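Local coordinates for protein polyketide synthase type I (Bacillus amyloliquefaciens, PDB 5KKU) that forms the N-terminal dehydratase domain of a modular polyketide synthase in the difficidin assembly line, probably removing water from carrier-bound polyketide intermediates, at residues I15-Y20 with Q29-P34; G185-F190 with F233-Y238. All coordinates share one frame; numbering follows the deposited sequence.

Interaction 1 (I15-Y20 with Q29-P34)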
loop_
_atom_site.group_PDB
_atom_site.type_symbol
_atom_site.label_atom_id
_atom_site.label_comp_id
_atom_site.label_asym_id
_atom_site.label_seq_id
_atom_site.Cartn_x
_atom_site.Cartn_y
_atom_site.Cartn_z
ATOM N N ILE A 15 7.063 -13.388 -6.980
ATOM C CA ILE A 15 5.723 -13.411 -6.434
ATOM C C ILE A 15 4.975 -14.638 -6.944
ATOM O O ILE A 15 4.468 -14.648 -8.006
ATOM C CB ILE A 15 4.928 -12.171 -6.817
ATOM C CG1 ILE A 15 5.567 -10.901 -6.312
ATOM C CG2 ILE A 15 3.521 -12.262 -6.302
ATOM C CD1 ILE A 15 5.888 -10.879 -4.847
ATOM N N SER A 16 4.932 -15.687 -6.159
ATOM C CA SER A 16 4.227 -16.881 -6.574
ATOM C C SER A 16 2.741 -16.858 -6.288
ATOM O O SER A 16 2.290 -16.107 -5.497
ATOM C CB SER A 16 4.858 -18.088 -5.961
ATOM O OG SER A 16 4.720 -18.064 -4.585
ATOM N N HIS A 17 2.000 -17.714 -6.943
ATOM C CA HIS A 17 0.569 -17.855 -6.774
ATOM C C HIS A 17 0.190 -18.213 -5.346
ATOM O O HIS A 17 -0.855 -17.858 -4.911
ATOM C CB HIS A 17 0.011 -18.880 -7.793
ATOM C CG HIS A 17 -1.466 -19.012 -7.811
ATOM N ND1 HIS A 17 -2.290 -17.999 -8.201
ATOM C CD2 HIS A 17 -2.270 -20.040 -7.486
ATOM C CE1 HIS A 17 -3.534 -18.389 -8.124
ATOM N NE2 HIS A 17 -3.553 -19.623 -7.677
ATOM N N THR A 18 1.066 -18.911 -4.635
ATOM C CA THR A 18 0.868 -19.315 -3.264
ATOM C C THR A 18 1.290 -18.304 -2.213
ATOM O O THR A 18 1.133 -18.509 -1.049
ATOM C CB THR A 18 1.500 -20.662 -2.916
ATOM O OG1 THR A 18 2.868 -20.644 -3.227
ATOM C CG2 THR A 18 0.834 -21.756 -3.665
ATOM N N ASN A 19 1.822 -17.171 -2.635
ATOM C CA ASN A 19 2.173 -16.121 -1.716
ATOM C C ASN A 19 0.959 -15.652 -0.902
ATOM O O ASN A 19 -0.055 -15.390 -1.447
ATOM C CB ASN A 19 2.815 -14.956 -2.463
ATOM C CG ASN A 19 3.424 -13.949 -1.553
ATOM O OD1 ASN A 19 2.736 -13.221 -0.916
ATOM N ND2 ASN A 19 4.727 -13.918 -1.491
ATOM N N TYR A 20 1.111 -15.570 0.404
ATOM C CA TYR A 20 -0.002 -15.277 1.273
ATOM C C TYR A 20 -0.703 -13.980 0.921
ATOM O O TYR A 20 -1.848 -13.875 1.143
ATOM C CB TYR A 20 0.366 -15.258 2.751
ATOM C CG TYR A 20 0.694 -16.567 3.405
ATOM C CD1 TYR A 20 -0.268 -17.488 3.671
ATOM C CD2 TYR A 20 1.965 -16.853 3.796
ATOM C CE1 TYR A 20 0.021 -18.658 4.306
ATOM C CE2 TYR A 20 2.257 -18.020 4.415
ATOM C CZ TYR A 20 1.267 -18.910 4.661
ATOM O OH TYR A 20 1.514 -20.036 5.253
ATOM N N GLN A 29 -12.349 -12.503 -7.505
ATOM C CA GLN A 29 -11.929 -13.870 -7.435
ATOM C C GLN A 29 -10.625 -14.121 -8.140
ATOM O O GLN A 29 -10.294 -15.218 -8.386
ATOM C CB GLN A 29 -13.049 -14.831 -7.880
ATOM C CG GLN A 29 -14.085 -15.069 -6.797
ATOM C CD GLN A 29 -15.180 -16.064 -7.133
ATOM O OE1 GLN A 29 -16.087 -15.770 -7.900
ATOM N NE2 GLN A 29 -15.115 -17.216 -6.538
ATOM N N ILE A 30 -9.914 -13.068 -8.448
ATOM C CA ILE A 30 -8.608 -13.193 -9.051
ATOM C C ILE A 30 -7.542 -12.706 -8.076
ATOM O O ILE A 30 -7.716 -11.709 -7.470
ATOM C CB ILE A 30 -8.525 -12.468 -10.381
ATOM C CG1 ILE A 30 -9.472 -13.080 -11.387
ATOM C CG2 ILE A 30 -7.122 -12.461 -10.890
ATOM C CD1 ILE A 30 -9.913 -12.100 -12.416
ATOM N N ARG A 31 -6.448 -13.451 -7.960
ATOM C CA ARG A 31 -5.362 -13.083 -7.059
ATOM C C ARG A 31 -4.476 -12.007 -7.676
ATOM O O ARG A 31 -3.895 -12.204 -8.743
ATOM C CB ARG A 31 -4.524 -14.311 -6.700
ATOM C CG ARG A 31 -5.305 -15.415 -6.004
ATOM C CD ARG A 31 -4.392 -16.548 -5.566
ATOM N NE ARG A 31 -5.142 -17.744 -5.197
ATOM C CZ ARG A 31 -4.624 -18.779 -4.545
ATOM N NH1 ARG A 31 -3.346 -18.768 -4.187
ATOM N NH2 ARG A 31 -5.381 -19.827 -4.250
ATOM N N VAL A 32 -4.376 -10.868 -6.998
ATOM C CA VAL A 32 -3.560 -9.758 -7.477
ATOM C C VAL A 32 -2.580 -9.294 -6.405
ATOM O O VAL A 32 -2.683 -9.689 -5.243
ATOM C CB VAL A 32 -4.431 -8.567 -7.915
ATOM C CG1 VAL A 32 -3.558 -7.443 -8.454
ATOM C CG2 VAL A 32 -5.449 -9.007 -8.956
ATOM N N LEU A 33 -1.630 -8.453 -6.802
ATOM C CA LEU A 33 -0.631 -7.934 -5.877
ATOM C C LEU A 33 -0.892 -6.468 -5.547
ATOM O O LEU A 33 -0.815 -5.605 -6.427
ATOM C CB LEU A 33 0.775 -8.100 -6.458
ATOM C CG LEU A 33 1.938 -7.735 -5.533
ATOM C CD1 LEU A 33 1.753 -8.367 -4.162
ATOM C CD2 LEU A 33 3.265 -8.154 -6.146
ATOM N N PRO A 34 -1.214 -6.195 -4.223
ATOM C CA PRO A 34 -1.458 -4.769 -3.945
ATOM C C PRO A 34 -0.295 -3.893 -4.400
ATOM O O PRO A 34 0.864 -4.256 -4.198
ATOM C CB PRO A 34 -1.589 -4.714 -2.421
ATOM C CG PRO A 34 -2.190 -6.017 -2.062
ATOM C CD PRO A 34 -1.409 -6.967 -2.913
#
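The backbone oxygen of His17 receives a hydrogen bond from Arg31 NH1 at 2.7 Å. The bond is short but bent, with 131° at the hydrogen, and the donor stands above the carbonyl plane instead of meeting a lone pair. The same two residues meet a second time: the Arg31 guanidinium lies flat on one face of the His17 imidazole, centres 3.9 Å apart and planes tilted by 14°, an offset stack. His17 NE2 sits over the middle of the guanidinium, 3.4 Å from Arg31 CZ, while His17 CE1 rests on Arg31 CD at 3.3 Å. With its CG anti to the backbone N (chi1 -174°), His17 swings its ring across the arginine, whose chain runs extended from CG to NE. The imidazole is held from elsewhere too, as ND1 is hydrogen-bonded to Thr68 OG1. His17 opens the middle of a type I turn, Ser16 to Asn19, that leads into helix 20-23. Farther along both segments, Leu33 CD2 touches the CG1 of Ile15 at 3.6 Å, a buried apolar pair joining the end of strand 9-15 to strand 30-33. One arginine thus grips both the backbone and the ring of a single residue, and its positive charge over the imidazole, with that of Arg26 close by, would probably disfavour protonation of His17.

Interaction 2 (G185-F190 with F233-Y238)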
loop_
_atom_site.group_PDB
_atom_site.type_symbol
_atom_site.label_atom_id
_atom_site.label_comp_id
_atom_site.label_asym_id
_atom_site.label_seq_id
_atom_site.Cartn_x
_atom_site.Cartn_y
_atom_site.Cartn_z
ATOM N N GLY A 185 3.325 -13.222 12.349
ATOM C CA GLY A 185 4.559 -13.952 12.352
ATOM C C GLY A 185 5.570 -13.466 11.330
ATOM O O GLY A 185 6.693 -13.795 11.422
ATOM N N PHE A 186 5.138 -12.667 10.368
ATOM C CA PHE A 186 6.018 -12.178 9.350
ATOM C C PHE A 186 6.438 -10.711 9.528
ATOM O O PHE A 186 7.234 -10.196 8.805
ATOM C CB PHE A 186 5.368 -12.351 8.001
ATOM C CG PHE A 186 5.179 -13.779 7.570
ATOM C CD1 PHE A 186 6.167 -14.454 6.911
ATOM C CD2 PHE A 186 3.994 -14.415 7.787
ATOM C CE1 PHE A 186 5.987 -15.734 6.507
ATOM C CE2 PHE A 186 3.781 -15.688 7.366
ATOM C CZ PHE A 186 4.786 -16.358 6.734
ATOM N N ARG A 187 5.725 -10.056 10.445
ATOM C CA ARG A 187 5.887 -8.638 10.734
ATOM C C ARG A 187 7.344 -8.327 10.912
ATOM O O ARG A 187 7.815 -7.237 10.585
ATOM C CB ARG A 187 5.109 -8.255 11.994
ATOM C CG ARG A 187 5.166 -6.774 12.334
ATOM C CD ARG A 187 4.233 -6.435 13.484
ATOM N NE ARG A 187 4.605 -7.128 14.714
ATOM C CZ ARG A 187 5.676 -6.831 15.443
ATOM N NH1 ARG A 187 6.486 -5.850 15.068
ATOM N NH2 ARG A 187 5.938 -7.516 16.548
ATOM N N GLU A 188 8.160 -9.166 11.423
ATOM C CA GLU A 188 9.476 -8.661 11.454
ATOM C C GLU A 188 10.209 -9.120 10.219
ATOM O O GLU A 188 11.324 -8.797 10.081
ATOM C CB GLU A 188 10.159 -9.023 12.766
ATOM C CG GLU A 188 9.528 -8.276 13.924
ATOM C CD GLU A 188 10.093 -8.589 15.283
ATOM O OE1 GLU A 188 10.682 -9.618 15.470
ATOM O OE2 GLU A 188 9.934 -7.792 16.185
ATOM N N LYS A 189 9.576 -9.835 9.296
ATOM C CA LYS A 189 10.405 -10.279 8.205
ATOM C C LYS A 189 10.339 -9.267 7.106
ATOM O O LYS A 189 11.172 -9.203 6.261
ATOM C CB LYS A 189 10.002 -11.658 7.733
ATOM C CG LYS A 189 10.386 -12.739 8.708
ATOM C CD LYS A 189 11.854 -13.031 8.615
ATOM C CE LYS A 189 12.350 -13.940 9.707
ATOM N NZ LYS A 189 11.319 -14.863 10.191
ATOM N N PHE A 190 9.318 -8.427 7.178
ATOM C CA PHE A 190 9.113 -7.333 6.269
ATOM C C PHE A 190 9.800 -6.077 6.780
ATOM O O PHE A 190 10.107 -5.960 7.942
ATOM C CB PHE A 190 7.617 -7.083 6.073
ATOM C CG PHE A 190 6.921 -8.138 5.275
ATOM C CD1 PHE A 190 7.118 -8.247 3.935
ATOM C CD2 PHE A 190 6.051 -9.022 5.876
ATOM C CE1 PHE A 190 6.471 -9.204 3.196
ATOM C CE2 PHE A 190 5.413 -9.981 5.147
ATOM C CZ PHE A 190 5.632 -10.084 3.806
ATOM N N PHE A 233 7.259 -1.170 11.957
ATOM C CA PHE A 233 5.964 -1.334 12.543
ATOM C C PHE A 233 5.937 -2.240 13.777
ATOM O O PHE A 233 6.523 -3.253 13.790
ATOM C CB PHE A 233 5.019 -1.902 11.495
ATOM C CG PHE A 233 4.678 -0.969 10.375
ATOM C CD1 PHE A 233 4.591 0.365 10.571
ATOM C CD2 PHE A 233 4.395 -1.465 9.126
ATOM C CE1 PHE A 233 4.241 1.194 9.540
ATOM C CE2 PHE A 233 4.047 -0.641 8.094
ATOM C CZ PHE A 233 3.974 0.694 8.299
ATOM N N PRO A 234 5.173 -1.881 14.780
ATOM C CA PRO A 234 4.941 -2.769 15.908
ATOM C C PRO A 234 3.733 -3.620 15.674
ATOM O O PRO A 234 3.254 -3.590 14.585
ATOM C CB PRO A 234 4.683 -1.807 17.035
ATOM C CG PRO A 234 4.118 -0.650 16.363
ATOM C CD PRO A 234 4.897 -0.500 15.130
ATOM N N LYS A 235 3.257 -4.348 16.658
ATOM C CA LYS A 235 2.128 -5.209 16.508
ATOM C C LYS A 235 0.854 -4.478 16.150
ATOM O O LYS A 235 0.088 -4.937 15.379
ATOM C CB LYS A 235 1.932 -6.002 17.767
ATOM C CG LYS A 235 2.860 -7.175 17.900
ATOM C CD LYS A 235 2.626 -7.938 19.173
ATOM C CE LYS A 235 3.699 -8.991 19.356
ATOM N NZ LYS A 235 3.774 -9.573 20.723
ATOM N N THR A 236 0.614 -3.336 16.747
ATOM C CA THR A 236 -0.535 -2.551 16.388
ATOM C C THR A 236 -0.092 -1.177 15.952
ATOM O O THR A 236 0.701 -0.581 16.583
ATOM C CB THR A 236 -1.501 -2.355 17.573
ATOM O OG1 THR A 236 -1.917 -3.599 18.105
ATOM C CG2 THR A 236 -2.698 -1.545 17.186
ATOM N N ILE A 237 -0.637 -0.686 14.859
ATOM C CA ILE A 237 -0.404 0.669 14.422
ATOM C C ILE A 237 -1.624 1.558 14.422
ATOM O O ILE A 237 -2.744 1.109 14.508
ATOM C CB ILE A 237 0.230 0.754 13.051
ATOM C CG1 ILE A 237 -0.719 0.212 12.004
ATOM C CG2 ILE A 237 1.560 0.051 13.016
ATOM C CD1 ILE A 237 -0.355 0.523 10.597
ATOM N N TYR A 238 -1.403 2.840 14.300
ATOM C CA TYR A 238 -2.463 3.810 14.323
ATOM C C TYR A 238 -2.331 4.762 13.189
ATOM O O TYR A 238 -1.540 5.639 13.245
ATOM C CB TYR A 238 -2.476 4.542 15.655
ATOM C CG TYR A 238 -2.630 3.629 16.826
ATOM C CD1 TYR A 238 -1.575 2.940 17.335
ATOM C CD2 TYR A 238 -3.824 3.463 17.398
ATOM C CE1 TYR A 238 -1.736 2.096 18.365
ATOM C CE2 TYR A 238 -3.994 2.622 18.430
ATOM C CZ TYR A 238 -2.950 1.967 18.925
ATOM O OH TYR A 238 -3.162 1.157 19.934
#
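Arg187 reaches across to the segment leading into strand 236-248 and gives a hydrogen bond from NH1 to the backbone oxygen of Phe233, 2.9 Å long. The bond is bent at the hydrogen, and the oxygen lies 20° out of the guanidinium plane, near its edge. The shape of the arginine explains this approach. A chi1 near 180° (-177°) directs the chain away from its own backbone N, and it stays extended through chi2, carrying Arg187 CD out to the Pro234 carbonyl oxygen at 3.2 Å; the chain then bends at chi3 (62°), turning the guanidinium so that one face lies over the backbone of Pro234 and Lys235. Lys235 N sits over the centre of that face, a contact of a flat cation with a peptide group. Lys235 leaves its backbone with CG beside the N and continues extended, crossing the arginine at about a right angle. Its CG packs against Arg187 NH2 at 3.4 Å, and the straight chain carries the ammonium group onward, so that Lys235 NZ remains 5.1 Å from Arg187 NH2. The two charged atoms are not in contact, and a salt bridge from Arg187 NE to Glu184 OE1 probably offsets part of the positive charge. The contact joins the loop between helices 181-184 and 194-200 to the lead-in of strand 236-248. The Phe233 ring meets Phe196 of helix 194-200 edge-to-face and packs on Leu273 of strand 272-283, while Ile237 pairs through its backbone with Leu177 of strand 172-178.

In the fold
The two contacts follow each other along the chain, interaction 1 closing before interaction 2 opens, and each belongs to one half of the double hotdog predicted for this dehydratase: 15-20 with 29-34 to the N-terminal half, 185-190 with 233-238 to the C-terminal half. Their centres are 20 Å apart, yet they touch where Tyr20 CE2 packs on Phe186 CZ at 3.8 Å, joining the start of helix 20-23 to the loop after helix 181-184. Interaction 1 comes nearer the predicted catalytic pair, the Leu33 side chain being about 7 Å from that of His25 and about 9 Å from that of Asp198. Interaction 2 lies at the edge, its Phe233 side chain about 10 Å from that of Asp198, consistent with an active site between the halves.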